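Local coordinates for protein octaprenyl-diphosphate synthase (Roseobacter denitrificans, PDB 4JXN) that probably makes all-trans-octaprenyl diphosphate, the precursor of quinone side chains, by adding five isopentenyl diphosphates to farnesyl diphosphate with magnesium as cofactor, at residues K288-A291 and L292-S296; C69-D72 and G73-I77; T88-L91 and L92-V96. All coordinates share one frame; numbering follows the deposited sequence.

Interaction 1 of 3, residues K288-A291 and L292-S296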
ATOM      1  N   LYS A 288       5.216 -19.939  36.902  1.00 52.69           N
ATOM      2  CA  LYS A 288       5.088 -19.407  38.264  1.00 61.15           C
ATOM      3  C   LYS A 288       3.824 -18.589  38.408  1.00 71.35           C
ATOM      4  O   LYS A 288       3.155 -18.656  39.429  1.00 66.04           O
ATOM      5  CB  LYS A 288       6.300 -18.525  38.573  1.00 59.41           C
ATOM      6  CG  LYS A 288       6.400 -17.988  39.988  1.00 71.74           C
ATOM      7  CD  LYS A 288       7.590 -17.035  40.082  1.00 69.06           C
ATOM      8  CE  LYS A 288       7.838 -16.542  41.499  1.00 79.08           C
ATOM      9  NZ  LYS A 288       6.678 -15.813  42.085  1.00152.79           N
ATOM     10  N   HIS A 289       3.506 -17.828  37.366  1.00 62.37           N
ATOM     11  CA  HIS A 289       2.395 -16.896  37.399  1.00 49.68           C
ATOM     12  C   HIS A 289       1.177 -17.361  36.608  1.00 52.80           C
ATOM     13  O   HIS A 289       0.317 -16.543  36.298  1.00 55.89           O
ATOM     14  CB  HIS A 289       2.858 -15.537  36.848  1.00 44.22           C
ATOM     15  CG  HIS A 289       3.869 -14.853  37.706  1.00 61.98           C
ATOM     16  ND1 HIS A 289       3.665 -14.618  39.048  1.00 57.23           N
ATOM     17  CD2 HIS A 289       5.084 -14.337  37.412  1.00 50.64           C
ATOM     18  CE1 HIS A 289       4.716 -13.994  39.546  1.00 67.21           C
ATOM     19  NE2 HIS A 289       5.591 -13.813  38.573  1.00 75.17           N
ATOM     20  N   ALA A 290       1.119 -18.648  36.271  1.00 53.13           N
ATOM     21  CA  ALA A 290       0.011 -19.240  35.502  1.00 53.89           C
ATOM     22  C   ALA A 290      -0.271 -18.508  34.184  1.00 65.10           C
ATOM     23  O   ALA A 290      -1.418 -18.385  33.757  1.00 47.76           O
ATOM     24  CB  ALA A 290      -1.251 -19.299  36.363  1.00 57.15           C
ATOM     25  N   ALA A 291       0.776 -18.016  33.536  1.00 47.63           N
ATOM     26  CA  ALA A 291       0.595 -17.126  32.395  1.00 63.87           C
ATOM     27  C   ALA A 291       0.151 -17.874  31.160  1.00 43.62           C
ATOM     28  O   ALA A 291      -0.464 -17.292  30.278  1.00 60.14           O
ATOM     29  CB  ALA A 291       1.871 -16.371  32.101  1.00 45.44           C
ATOM     30  N   LEU A 292       0.462 -19.164  31.093  1.00 54.69           N
ATOM     31  CA  LEU A 292       0.140 -19.930  29.917  1.00 46.33           C
ATOM     32  C   LEU A 292      -1.255 -20.501  30.052  1.00 44.72           C
ATOM     33  O   LEU A 292      -2.046 -20.363  29.140  1.00 49.27           O
ATOM     34  CB  LEU A 292       1.184 -21.012  29.634  1.00 54.28           C
ATOM     35  CG  LEU A 292       2.556 -20.462  29.195  1.00 70.47           C
ATOM     36  CD1 LEU A 292       3.603 -21.564  29.192  1.00 71.44           C
ATOM     37  CD2 LEU A 292       2.481 -19.798  27.828  1.00 80.44           C
ATOM     38  N   THR A 293      -1.566 -21.094  31.193  1.00 44.90           N
ATOM     39  CA  THR A 293      -2.910 -21.639  31.448  1.00 59.98           C
ATOM     40  C   THR A 293      -3.965 -20.556  31.253  1.00 37.13           C
ATOM     41  O   THR A 293      -5.026 -20.763  30.667  1.00 70.47           O
ATOM     42  CB  THR A 293      -3.050 -22.105  32.907  1.00 62.51           C
ATOM     43  OG1 THR A 293      -1.766 -22.109  33.537  1.00 68.57           O
ATOM     44  CG2 THR A 293      -3.683 -23.480  32.981  1.00 96.77           C
ATOM     45  N   ASP A 294      -3.648 -19.392  31.790  1.00 51.97           N
ATOM     46  CA  ASP A 294      -4.516 -18.269  31.732  1.00 40.01           C
ATOM     47  C   ASP A 294      -4.683 -17.734  30.302  1.00 62.17           C
ATOM     48  O   ASP A 294      -5.764 -17.275  29.927  1.00 58.40           O
ATOM     49  CB  ASP A 294      -3.995 -17.148  32.627  1.00 40.72           C
ATOM     50  CG  ASP A 294      -4.238 -17.386  34.114  1.00 66.20           C
ATOM     51  OD1 ASP A 294      -4.615 -18.507  34.537  1.00 57.31           O
ATOM     52  OD2 ASP A 294      -4.032 -16.402  34.864  1.00 55.06           O
ATOM     53  N   THR A 295      -3.618 -17.772  29.513  1.00 59.76           N
ATOM     54  CA  THR A 295      -3.708 -17.345  28.108  1.00 55.93           C
ATOM     55  C   THR A 295      -4.493 -18.356  27.281  1.00 54.76           C
ATOM     56  O   THR A 295      -5.270 -17.985  26.394  1.00 48.53           O
ATOM     57  CB  THR A 295      -2.318 -17.140  27.494  1.00 54.21           C
ATOM     58  OG1 THR A 295      -1.632 -16.112  28.215  1.00 51.51           O
ATOM     59  CG2 THR A 295      -2.433 -16.729  26.028  1.00 51.39           C
ATOM     60  N   SER A 296      -4.269 -19.634  27.575  1.00 40.90           N
ATOM     61  CA  SER A 296      -5.055 -20.718  27.019  1.00 53.71           C
ATOM     62  C   SER A 296      -6.547 -20.472  27.227  1.00 51.67           C
ATOM     63  O   SER A 296      -7.351 -20.758  26.352  1.00 53.36           O
ATOM     64  CB  SER A 296      -4.672 -22.047  27.686  1.00 51.49           C
ATOM     65  OG  SER A 296      -3.288 -22.307  27.573  1.00 98.57           O
TER
HETATM   66  O   HOH W   1      -1.515 -15.257  34.958  1.00 50.28           O

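Interaction 2 of 3, residues C69-D72 and G73-I77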
ATOM      1  N   CYS A  69     -24.709 -17.189   3.114  1.00 72.02           N
ATOM      2  CA  CYS A  69     -25.814 -16.248   2.883  1.00102.73           C
ATOM      3  C   CYS A  69     -26.482 -16.405   1.499  1.00 50.65           C
ATOM      4  O   CYS A  69     -27.254 -15.544   1.075  1.00 92.86           O
ATOM      5  CB  CYS A  69     -25.305 -14.815   3.070  1.00 90.25           C
ATOM      6  SG  CYS A  69     -24.575 -14.488   4.695  1.00 74.19           S
ATOM      7  N   GLY A  70     -26.169 -17.495   0.801  1.00 64.25           N
ATOM      8  CA  GLY A  70     -26.820 -17.840  -0.463  1.00 93.58           C
ATOM      9  C   GLY A  70     -26.418 -17.042  -1.694  1.00 91.70           C
ATOM     10  O   GLY A  70     -27.229 -16.866  -2.601  1.00 87.94           O
ATOM     11  N   TYR A  71     -25.173 -16.578  -1.748  1.00 79.56           N
ATOM     12  CA  TYR A  71     -24.700 -15.780  -2.881  1.00 58.38           C
ATOM     13  C   TYR A  71     -24.462 -16.631  -4.128  1.00107.75           C
ATOM     14  O   TYR A  71     -23.674 -17.583  -4.100  1.00 66.52           O
ATOM     15  CB  TYR A  71     -23.403 -15.050  -2.524  1.00 90.35           C
ATOM     16  CG  TYR A  71     -22.882 -14.123  -3.615  1.00 66.87           C
ATOM     17  CD1 TYR A  71     -23.651 -13.052  -4.074  1.00 68.40           C
ATOM     18  CD2 TYR A  71     -21.623 -14.313  -4.183  1.00 73.83           C
ATOM     19  CE1 TYR A  71     -23.181 -12.202  -5.071  1.00 67.98           C
ATOM     20  CE2 TYR A  71     -21.144 -13.458  -5.168  1.00 82.94           C
ATOM     21  CZ  TYR A  71     -21.926 -12.408  -5.613  1.00 69.28           C
ATOM     22  OH  TYR A  71     -21.444 -11.567  -6.598  1.00 78.79           O
ATOM     23  N   ASP A  72     -25.137 -16.267  -5.217  1.00131.27           N
ATOM     24  CA  ASP A  72     -24.945 -16.919  -6.514  1.00128.22           C
ATOM     25  C   ASP A  72     -23.708 -16.381  -7.229  1.00116.23           C
ATOM     26  O   ASP A  72     -22.834 -17.155  -7.612  1.00109.12           O
ATOM     27  CB  ASP A  72     -26.171 -16.713  -7.413  1.00111.36           C
ATOM     28  CG  ASP A  72     -27.392 -17.488  -6.939  1.00175.08           C
ATOM     29  OD1 ASP A  72     -27.236 -18.626  -6.440  1.00156.37           O
ATOM     30  OD2 ASP A  72     -28.517 -16.961  -7.081  1.00110.40           O
ATOM     31  N   GLY A  73     -23.644 -15.055  -7.375  1.00 72.02           N
ATOM     32  CA  GLY A  73     -22.695 -14.359  -8.267  1.00 67.02           C
ATOM     33  C   GLY A  73     -21.198 -14.651  -8.180  1.00 63.72           C
ATOM     34  O   GLY A  73     -20.778 -15.601  -7.511  1.00 87.66           O
ATOM     35  N   PRO A  74     -20.375 -13.821  -8.861  1.00 67.84           N
ATOM     36  CA  PRO A  74     -18.939 -14.099  -9.037  1.00 69.58           C
ATOM     37  C   PRO A  74     -17.973 -13.348  -8.119  1.00 51.74           C
ATOM     38  O   PRO A  74     -16.790 -13.718  -8.038  1.00 66.07           O
ATOM     39  CB  PRO A  74     -18.695 -13.630 -10.470  1.00 91.82           C
ATOM     40  CG  PRO A  74     -19.620 -12.459 -10.624  1.00 77.85           C
ATOM     41  CD  PRO A  74     -20.806 -12.691  -9.716  1.00 55.73           C
ATOM     42  N   PHE A  75     -18.456 -12.310  -7.438  1.00 70.69           N
ATOM     43  CA  PHE A  75     -17.556 -11.346  -6.792  1.00 66.36           C
ATOM     44  C   PHE A  75     -16.932 -11.813  -5.473  1.00 77.79           C
ATOM     45  O   PHE A  75     -15.899 -11.284  -5.063  1.00 73.03           O
ATOM     46  CB  PHE A  75     -18.260  -9.999  -6.636  1.00 71.43           C
ATOM     47  CG  PHE A  75     -18.617  -9.355  -7.957  1.00 72.44           C
ATOM     48  CD1 PHE A  75     -17.664  -9.238  -8.973  1.00 58.54           C
ATOM     49  CD2 PHE A  75     -19.895  -8.867  -8.188  1.00 57.07           C
ATOM     50  CE1 PHE A  75     -17.986  -8.652 -10.186  1.00 74.87           C
ATOM     51  CE2 PHE A  75     -20.220  -8.281  -9.399  1.00 79.04           C
ATOM     52  CZ  PHE A  75     -19.266  -8.171 -10.395  1.00 60.69           C
ATOM     53  N   HIS A  76     -17.546 -12.801  -4.824  1.00 55.91           N
ATOM     54  CA  HIS A  76     -16.946 -13.478  -3.659  1.00 55.12           C
ATOM     55  C   HIS A  76     -15.546 -14.008  -3.977  1.00 44.91           C
ATOM     56  O   HIS A  76     -14.653 -14.006  -3.121  1.00 58.02           O
ATOM     57  CB  HIS A  76     -17.878 -14.581  -3.132  1.00 65.41           C
ATOM     58  CG  HIS A  76     -18.154 -15.679  -4.112  1.00 75.76           C
ATOM     59  ND1 HIS A  76     -18.030 -17.013  -3.784  1.00 80.24           N
ATOM     60  CD2 HIS A  76     -18.544 -15.647  -5.409  1.00 63.46           C
ATOM     61  CE1 HIS A  76     -18.335 -17.753  -4.835  1.00 63.61           C
ATOM     62  NE2 HIS A  76     -18.648 -16.949  -5.834  1.00 94.74           N
ATOM     63  N   ILE A  77     -15.355 -14.400  -5.235  1.00 63.35           N
ATOM     64  CA  ILE A  77     -14.046 -14.785  -5.757  1.00 50.06           C
ATOM     65  C   ILE A  77     -13.085 -13.594  -5.776  1.00 64.39           C
ATOM     66  O   ILE A  77     -11.917 -13.690  -5.341  1.00 45.23           O
ATOM     67  CB  ILE A  77     -14.165 -15.351  -7.196  1.00 75.88           C
ATOM     68  CG1 ILE A  77     -15.203 -16.474  -7.264  1.00 80.44           C
ATOM     69  CG2 ILE A  77     -12.823 -15.886  -7.685  1.00 59.12           C
ATOM     70  CD1 ILE A  77     -14.935 -17.611  -6.293  1.00 70.03           C
TER

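Interaction 3 of 3, residues T88-L91 and L92-V96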
ATOM      1  N   THR A  88      -0.751 -11.240   1.994  1.00 67.10           N
ATOM      2  CA  THR A  88       0.593 -11.412   1.450  1.00 52.08           C
ATOM      3  C   THR A  88       1.398 -10.113   1.468  1.00 76.70           C
ATOM      4  O   THR A  88       2.522 -10.078   1.982  1.00 70.49           O
ATOM      5  CB  THR A  88       0.554 -11.948   0.007  1.00 76.86           C
ATOM      6  OG1 THR A  88      -0.322 -13.078  -0.065  1.00 64.06           O
ATOM      7  CG2 THR A  88       1.947 -12.361  -0.455  1.00 89.62           C
ATOM      8  N   ALA A  89       0.816  -9.050   0.921  1.00 61.01           N
ATOM      9  CA  ALA A  89       1.498  -7.749   0.852  1.00 76.66           C
ATOM     10  C   ALA A  89       1.952  -7.303   2.237  1.00 52.65           C
ATOM     11  O   ALA A  89       3.043  -6.750   2.403  1.00 92.24           O
ATOM     12  CB  ALA A  89       0.589  -6.689   0.215  1.00 48.18           C
ATOM     13  N   THR A  90       1.086  -7.524   3.225  1.00 69.49           N
ATOM     14  CA  THR A  90       1.386  -7.223   4.626  1.00 66.26           C
ATOM     15  C   THR A  90       2.566  -8.060   5.157  1.00 70.99           C
ATOM     16  O   THR A  90       3.385  -7.563   5.943  1.00 68.78           O
ATOM     17  CB  THR A  90       0.123  -7.422   5.516  1.00 76.70           C
ATOM     18  OG1 THR A  90      -0.758  -6.302   5.349  1.00 83.88           O
ATOM     19  CG2 THR A  90       0.480  -7.550   6.997  1.00 70.25           C
ATOM     20  N   LEU A  91       2.642  -9.319   4.730  1.00 71.75           N
ATOM     21  CA  LEU A  91       3.733 -10.208   5.137  1.00111.49           C
ATOM     22  C   LEU A  91       5.058  -9.682   4.609  1.00105.75           C
ATOM     23  O   LEU A  91       5.975  -9.402   5.384  1.00 87.87           O
ATOM     24  CB  LEU A  91       3.502 -11.635   4.632  1.00108.27           C
ATOM     25  CG  LEU A  91       2.264 -12.343   5.185  1.00 91.52           C
ATOM     26  CD1 LEU A  91       2.063 -13.700   4.522  1.00 81.88           C
ATOM     27  CD2 LEU A  91       2.365 -12.471   6.698  1.00 74.83           C
ATOM     28  N   LEU A  92       5.141  -9.531   3.291  1.00 77.10           N
ATOM     29  CA  LEU A  92       6.297  -8.899   2.648  1.00101.27           C
ATOM     30  C   LEU A  92       6.799  -7.690   3.445  1.00 75.57           C
ATOM     31  O   LEU A  92       7.970  -7.608   3.806  1.00 78.93           O
ATOM     32  CB  LEU A  92       5.934  -8.452   1.229  1.00 74.65           C
ATOM     33  CG  LEU A  92       5.724  -9.555   0.187  1.00 84.87           C
ATOM     34  CD1 LEU A  92       5.029  -8.985  -1.037  1.00 83.16           C
ATOM     35  CD2 LEU A  92       7.044 -10.210  -0.202  1.00 99.39           C
ATOM     36  N   HIS A  93       5.896  -6.761   3.732  1.00 84.09           N
ATOM     37  CA  HIS A  93       6.262  -5.524   4.416  1.00 79.44           C
ATOM     38  C   HIS A  93       6.845  -5.729   5.814  1.00 83.98           C
ATOM     39  O   HIS A  93       7.679  -4.937   6.264  1.00 96.18           O
ATOM     40  CB  HIS A  93       5.055  -4.583   4.457  1.00 97.34           C
ATOM     41  CG  HIS A  93       4.793  -3.912   3.147  1.00119.60           C
ATOM     42  ND1 HIS A  93       4.269  -2.642   3.047  1.00 73.13           N
ATOM     43  CD2 HIS A  93       5.024  -4.321   1.878  1.00 65.16           C
ATOM     44  CE1 HIS A  93       4.171  -2.305   1.774  1.00 75.04           C
ATOM     45  NE2 HIS A  93       4.628  -3.305   1.044  1.00 64.33           N
ATOM     46  N   ASP A  94       6.412  -6.784   6.501  1.00 96.29           N
ATOM     47  CA  ASP A  94       6.930  -7.073   7.840  1.00149.79           C
ATOM     48  C   ASP A  94       8.312  -7.719   7.770  1.00 60.38           C
ATOM     49  O   ASP A  94       9.150  -7.479   8.644  1.00109.73           O
ATOM     50  CB  ASP A  94       5.948  -7.934   8.639  1.00 99.60           C
ATOM     51  CG  ASP A  94       4.838  -7.110   9.258  1.00147.38           C
ATOM     52  OD1 ASP A  94       3.996  -6.575   8.504  1.00118.18           O
ATOM     53  OD2 ASP A  94       4.821  -6.984  10.501  1.00115.97           O
ATOM     54  N   ASP A  95       8.549  -8.502   6.716  1.00 72.85           N
ATOM     55  CA  ASP A  95       9.867  -9.093   6.452  1.00132.30           C
ATOM     56  C   ASP A  95      10.975  -8.034   6.271  1.00 88.89           C
ATOM     57  O   ASP A  95      12.159  -8.369   6.252  1.00200.00           O
ATOM     58  CB  ASP A  95       9.806 -10.030   5.236  1.00 88.79           C
ATOM     59  CG  ASP A  95       8.917 -11.257   5.474  1.00178.48           C
ATOM     60  OD1 ASP A  95       8.349 -11.387   6.580  1.00196.15           O
ATOM     61  OD2 ASP A  95       8.785 -12.094   4.551  1.00110.61           O
ATOM     62  N   VAL A  96      10.580  -6.769   6.133  1.00115.29           N
ATOM     63  CA  VAL A  96      11.476  -5.638   6.337  1.00 67.36           C
ATOM     64  C   VAL A  96      11.160  -5.024   7.702  1.00110.13           C
ATOM     65  O   VAL A  96      11.971  -5.067   8.628  1.00 83.10           O
ATOM     66  CB  VAL A  96      11.288  -4.548   5.258  1.00153.20           C
ATOM     67  CG1 VAL A  96      12.433  -3.542   5.313  1.00180.35           C
ATOM     68  CG2 VAL A  96      11.177  -5.169   3.872  1.00 99.35           C
TER

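Interaction 1 of 3, residues K288-A291 and L292-S296
Ala291 O is held twice by Thr295. The hydroxyl OG1 of Thr295 donates to Ala291 O over 2.6 Å, arriving nearly along the C=O axis (175°), whereas Thr295 N makes a longer bond of 3.3 Å to the same Ala291 O from above the carbonyl plane. The two donors thus use different approaches to one acceptor. The torsion of Thr295 explains the shorter bond: OG1 stands beside the backbone N and anti to the carbonyl carbon (chi1 -61°), which turns it back down the helix toward the residue four places earlier. Ser296 likewise gives Leu292 O two donors, its backbone N and, at 2.8 Å, Ser296 OG, but here the hydroxyl stands well out of the carbonyl plane. Between Asp294 N and Ala290 O a further backbone bond of 3.1 Å opens the first turn.

These bonds begin helix 291-309 immediately after helix 278-288 has ended in a Schellman motif. Ala290, with positive phi (54°), is the C-prime residue of that motif; Ala291 N reaches back to Leu286 O and Ala290 N to His287 O. One helix therefore passes into the next through a very short connection.

A bridging water carries the other polar contact, donating to His289 O at 2.6 Å and to Asp294 OD2 at 2.8 Å. The carboxylate also lies against Ala290 O, with Asp294 OD1 3.3 Å from it; both are acceptors, so no bond forms. His289 itself is tied through NE2 to Glu261.

Among nonbonded contacts, Thr293 OG1 lies 4.0 Å from Ala290 CB, alongside the turn. Leu292 packs against Leu223 of helix 200-224 and Pro249 of helix 248-254, while Thr295 sends its contacts to Ile219 and Met248.

Interaction 2 of 3, residues C69-D72 and G73-I77
Tyr71 and Gly73 meet where the backbone, having left helix 57-68 through Gly70 with positive phi (75°), runs extended at Tyr71 and then bends back over that residue's own ring. Gly70 is the C-prime residue of a Schellman motif, marked by Tyr71 N to Ala66 O and Gly70 N to His67 O, so the whole passage is a tight connection between two helices of the all-helical isoprenoid synthase fold.

The Tyr71 ring is the centrepiece. Its CG lies anti to the backbone N (chi1 -176°), which carries the ring along the chain direction, against the Gly73 backbone. Over one face sits Gly73: its N is 3.5 Å above the ring plane, and Gly73 CA makes a CH-pi contact, 3.8 Å from the ring centroid. Gly73 can lie this close because it has no side chain; a beta carbon built on it would fall 2.4 Å from Tyr71 OH, a clash. At the ring edge, near its plane, His76 CD2 approaches Tyr71 CE2 to 3.4 Å. His76 also meets the His67 ring edge-to-face, and Tyr71 packs on Ile195 and Ala196 of helix 170-196.

The hydroxyl accepts a bond from Phe75 N to Tyr71 OH, 3.2 Å long and nearly straight at 161°. A phenylalanine in place of Tyr71 would probably keep much of the ring contact but leave the amide of Phe75, at the start of helix 75-94, without its acceptor. Beside the hydroxyl, Pro74 CD lies 3.4 Å from Tyr71 OH and Phe75 CD2 lies 3.5 Å from the same oxygen.

Interaction 3 of 3, residues T88-L91 and L92-V96
His93 brings its imidazole up to Ala89, one helical turn earlier: CD2 of His93 lies 3.2 Å from Ala89 O, which comes in obliquely to the ring. With CG beside the backbone N (chi1 -76°), the ring is directed back along the helix and into the dimer interface. There ND1 is hydrogen-bonded to Asp123 of the second subunit and NE2 to Val119 O of its own chain, which together fix the ring's rotation. The Phe126 ring meets it edge-to-face, and His93 of the second subunit meets it with the planes at about 65°.

The segment lies in the last turns of helix 75-94 in the polyprenyl synthase fold, where Asp94 and Asp95 open the first aspartate-rich DDxxD motif. In this family that motif binds diphosphate through magnesium, and the two residues are consistent with that role here.

Both carboxylate side chains, with CG beside the backbone N, fold back over carbonyls of the preceding turn. Thr90 and Asp94 run alongside each other in the same direction, Thr90 CG2 near Asp94 OD1, and Asp94 OD1 stands 2.8 Å from Thr90 O. Both oxygens are acceptors, so this is a tight approach and not a bond; Glu156 OE2 lies near the same carboxylate oxygen. Asp95 repeats the relation more loosely, its OD1 being 3.3 Å from Leu91 O.

Backbone bonds supply the frame: Leu92 N to Thr88 O at 3.0 Å and His93 N to Ala89 O at 3.1 Å. Asp94 N is bonded to Thr90 O at 3.2 Å and more weakly to Leu91 O. Leu92, turned to Val121 and Leu49, rests its CB 3.6 Å from Ala89 O. The last of these turns is closed by Asp95 N, which donates to Leu91 O over 3.0 Å at 159°.

Along the chain interaction 2 comes first, then interaction 3, then interaction 1. Interactions 2 and 3 share helix 75-94, one at its beginning and the other at its end, with centres 29 Å apart and nearest atoms about 13 Å apart. Interaction 1 joins helices 278-288 and 291-309; its centre is 42 Å from that of interaction 2, on the opposite side of the chain's centre, and 31 Å from that of interaction 3. None touches another. Two of the three therefore shape helix-to-helix connections toward the periphery, whereas interaction 3, about 13 Å from the chain's centre, carries the start of the aspartate-rich motif and reaches the second subunit.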